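Local atomic coordinates of alpha-L-rhamnosidase (Streptomyces avermitilis, PDB entry 3W5N), a protein that hydrolyses terminal alpha-L-rhamnose residues from plant glycosides such as naringin, rutin and hesperidin and from the arabinogalactan-protein gum arabic. Residues A528-P533 with N912-Y917. Residues are numbered along the deposited sequence; the frame is centred on the assembly and turned at random.
Sequences AEVLNP and NSFNHY. With RAM (alpha-L-rhamnopyranose), chain C.
Glu529 and Val530, from the beta-rich concanavalin-like domain, grip Phe914 in a loop of the six-hairpin glycosidase domain, an example of one domain of a family 78 glycosidase packing against the loop of the next that carries the rhamnose-binding His916. The polar half is a side chain capturing a backbone N-H: Phe914 N donates to Glu529 OE1 over 3.0 Å, nearly straight at 165°, on the syn side but 33° out of the carboxylate plane. In Glu529, CG lies anti to the carbonyl carbon (chi1 -58°) and the chain runs on extended, which carries the carboxylate across to that N-H. Asn541 also bonds OE1, and Asn506 bonds OE2, so both oxygens of this buried carboxylate are held and its rotation is probably fixed. Two waters donate to OE2: one continues to Asn915 ND2, the other meets Ser913 OG.

The apolar half is a CH-pi contact. Val530 CG1 sits 3.5 Å above the centre of the Phe914 ring, while CG2 leans on CE1 at 3.7 Å; Glu529 OE1 lies at the ring's edge, and Trp894 packs edge-to-face. Replacing Phe914 by an alanine removes the ring, which is likely to leave Val530 CG1 without the face it covers and to open a gap beside Trp894.

Within the loop, Ser913 OG closes an ST turn by accepting from Asn915 N, and it pairs with His916 ND1 at 2.7 Å. That bond probably helps orient the imidazole, whose other nitrogen, NE2, donates to rhamnose O2 at 3.1 Å and O3 at 3.0 Å.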
loop_
_atom_site.group_PDB
_atom_site.type_symbol
_atom_site.label_atom_id
_atom_site.label_comp_id
_atom_site.label_asym_id
_atom_site.label_seq_id
_atom_site.Cartn_x
_atom_site.Cartn_y
_atom_site.Cartn_z
ATOM N N ALA A 528 16.565 6.557 1.608
ATOM C CA ALA A 528 16.817 5.780 2.836
ATOM C C ALA A 528 15.949 6.226 3.983
ATOM O O ALA A 528 15.566 7.391 4.066
ATOM C CB ALA A 528 18.289 5.860 3.240
ATOM N N GLU A 529 15.635 5.291 4.874
ATOM C CA GLU A 529 14.815 5.630 6.031
ATOM C C GLU A 529 15.660 6.265 7.142
ATOM O O GLU A 529 15.140 7.035 7.955
ATOM C CB GLU A 529 14.157 4.367 6.608
ATOM C CG GLU A 529 13.268 3.587 5.645
ATOM C CD GLU A 529 12.428 2.555 6.383
ATOM O OE1 GLU A 529 12.981 1.492 6.768
ATOM O OE2 GLU A 529 11.223 2.824 6.597
ATOM N N VAL A 530 16.942 5.897 7.191
ATOM C CA VAL A 530 17.849 6.277 8.302
ATOM C C VAL A 530 19.271 6.558 7.794
ATOM O O VAL A 530 19.598 6.255 6.649
ATOM C CB VAL A 530 17.912 5.179 9.405
ATOM C CG1 VAL A 530 16.569 5.048 10.154
ATOM C CG2 VAL A 530 18.343 3.836 8.847
ATOM N N LEU A 531 20.108 7.119 8.670
ATOM C CA LEU A 531 21.485 7.457 8.320
ATOM C C LEU A 531 22.461 6.650 9.132
ATOM O O LEU A 531 22.131 6.150 10.220
ATOM C CB LEU A 531 21.762 8.941 8.598
ATOM C CG LEU A 531 20.937 9.978 7.851
ATOM C CD1 LEU A 531 21.379 11.366 8.302
ATOM C CD2 LEU A 531 21.088 9.801 6.337
ATOM N N ASN A 532 23.664 6.515 8.591
ATOM C CA ASN A 532 24.802 5.999 9.353
ATOM C C ASN A 532 25.307 7.063 10.319
ATOM O O ASN A 532 24.980 8.239 10.156
ATOM C CB ASN A 532 25.910 5.579 8.385
ATOM C CG ASN A 532 25.544 4.348 7.581
ATOM O OD1 ASN A 532 25.239 3.289 8.136
ATOM N ND2 ASN A 532 25.563 4.483 6.265
ATOM N N PRO A 533 26.105 6.666 11.345
ATOM C CA PRO A 533 26.624 7.704 12.257
ATOM C C PRO A 533 27.435 8.815 11.573
ATOM O O PRO A 533 27.481 9.925 12.094
ATOM C CB PRO A 533 27.497 6.916 13.249
ATOM C CG PRO A 533 26.975 5.521 13.209
ATOM C CD PRO A 533 26.452 5.303 11.799
ATOM N N ASN A 912 14.430 -5.399 9.074
ATOM C CA ASN A 912 14.417 -4.244 9.955
ATOM C C ASN A 912 13.889 -2.945 9.361
ATOM O O ASN A 912 14.659 -2.067 8.959
ATOM C CB ASN A 912 15.810 -3.987 10.536
ATOM C CG ASN A 912 15.765 -3.039 11.705
ATOM O OD1 ASN A 912 14.829 -3.085 12.503
ATOM N ND2 ASN A 912 16.767 -2.167 11.814
ATOM N N SER A 913 12.583 -2.784 9.417
ATOM C CA SER A 913 11.904 -1.643 8.828
ATOM C C SER A 913 11.682 -0.535 9.855
ATOM O O SER A 913 11.448 -0.801 11.043
ATOM C CB SER A 913 10.567 -2.143 8.223
ATOM O OG SER A 913 9.514 -1.212 8.414
ATOM N N PHE A 914 11.773 0.710 9.407
ATOM C CA PHE A 914 11.474 1.858 10.249
ATOM C C PHE A 914 10.102 2.466 9.948
ATOM O O PHE A 914 9.843 3.614 10.293
ATOM C CB PHE A 914 12.577 2.911 10.126
ATOM C CG PHE A 914 13.917 2.414 10.591
ATOM C CD1 PHE A 914 14.760 1.722 9.725
ATOM C CD2 PHE A 914 14.306 2.588 11.914
ATOM C CE1 PHE A 914 15.995 1.252 10.163
ATOM C CE2 PHE A 914 15.529 2.100 12.362
ATOM C CZ PHE A 914 16.367 1.443 11.487
ATOM N N ASN A 915 9.217 1.682 9.337
ATOM C CA ASN A 915 7.884 2.188 8.964
ATOM C C ASN A 915 6.860 1.035 8.846
ATOM O O ASN A 915 6.358 0.757 7.771
ATOM C CB ASN A 915 7.984 3.027 7.671
ATOM C CG ASN A 915 6.803 3.972 7.474
ATOM O OD1 ASN A 915 5.849 3.979 8.253
ATOM N ND2 ASN A 915 6.880 4.798 6.428
ATOM N N HIS A 916 6.579 0.383 9.977
ATOM C CA HIS A 916 5.543 -0.654 10.127
ATOM C C HIS A 916 4.479 -0.049 11.044
ATOM O O HIS A 916 4.838 0.542 12.095
ATOM C CB HIS A 916 6.117 -1.869 10.859
ATOM C CG HIS A 916 6.537 -3.005 9.969
ATOM N ND1 HIS A 916 7.613 -2.924 9.107
ATOM C CD2 HIS A 916 6.069 -4.272 9.870
ATOM C CE1 HIS A 916 7.764 -4.082 8.484
ATOM N NE2 HIS A 916 6.836 -4.917 8.925
ATOM N N TYR A 917 3.191 -0.171 10.707
ATOM C CA TYR A 917 2.177 0.448 11.586
ATOM C C TYR A 917 1.748 -0.353 12.828
ATOM O O TYR A 917 1.070 0.198 13.710
ATOM C CB TYR A 917 0.923 0.948 10.829
ATOM C CG TYR A 917 0.293 -0.021 9.856
ATOM C CD1 TYR A 917 -0.001 -1.351 10.214
ATOM C CD2 TYR A 917 -0.039 0.404 8.570
ATOM C CE1 TYR A 917 -0.593 -2.226 9.299
ATOM C CE2 TYR A 917 -0.634 -0.461 7.652
ATOM C CZ TYR A 917 -0.894 -1.772 8.013
ATOM O OH TYR A 917 -1.471 -2.611 7.086
HETATM C C1 RAM C . 7.351 -9.662 8.237
HETATM C C2 RAM C . 6.290 -8.734 7.619
HETATM C C3 RAM C . 5.085 -8.520 8.564
HETATM C C4 RAM C . 4.787 -9.676 9.535
HETATM C C5 RAM C . 5.369 -10.938 8.965
HETATM C C6 RAM C . 5.014 -12.094 9.907
HETATM O O1 RAM C . 8.212 -10.211 7.233
HETATM O O2 RAM C . 6.943 -7.501 7.215
HETATM O O3 RAM C . 5.312 -7.420 9.433
HETATM O O4 RAM C . 3.374 -9.881 9.757
HETATM O O5 RAM C . 6.786 -10.780 8.908
HETATM O O HOH W 1 9.440 4.446 4.908
HETATM O O HOH W 2 9.854 0.535 6.183
#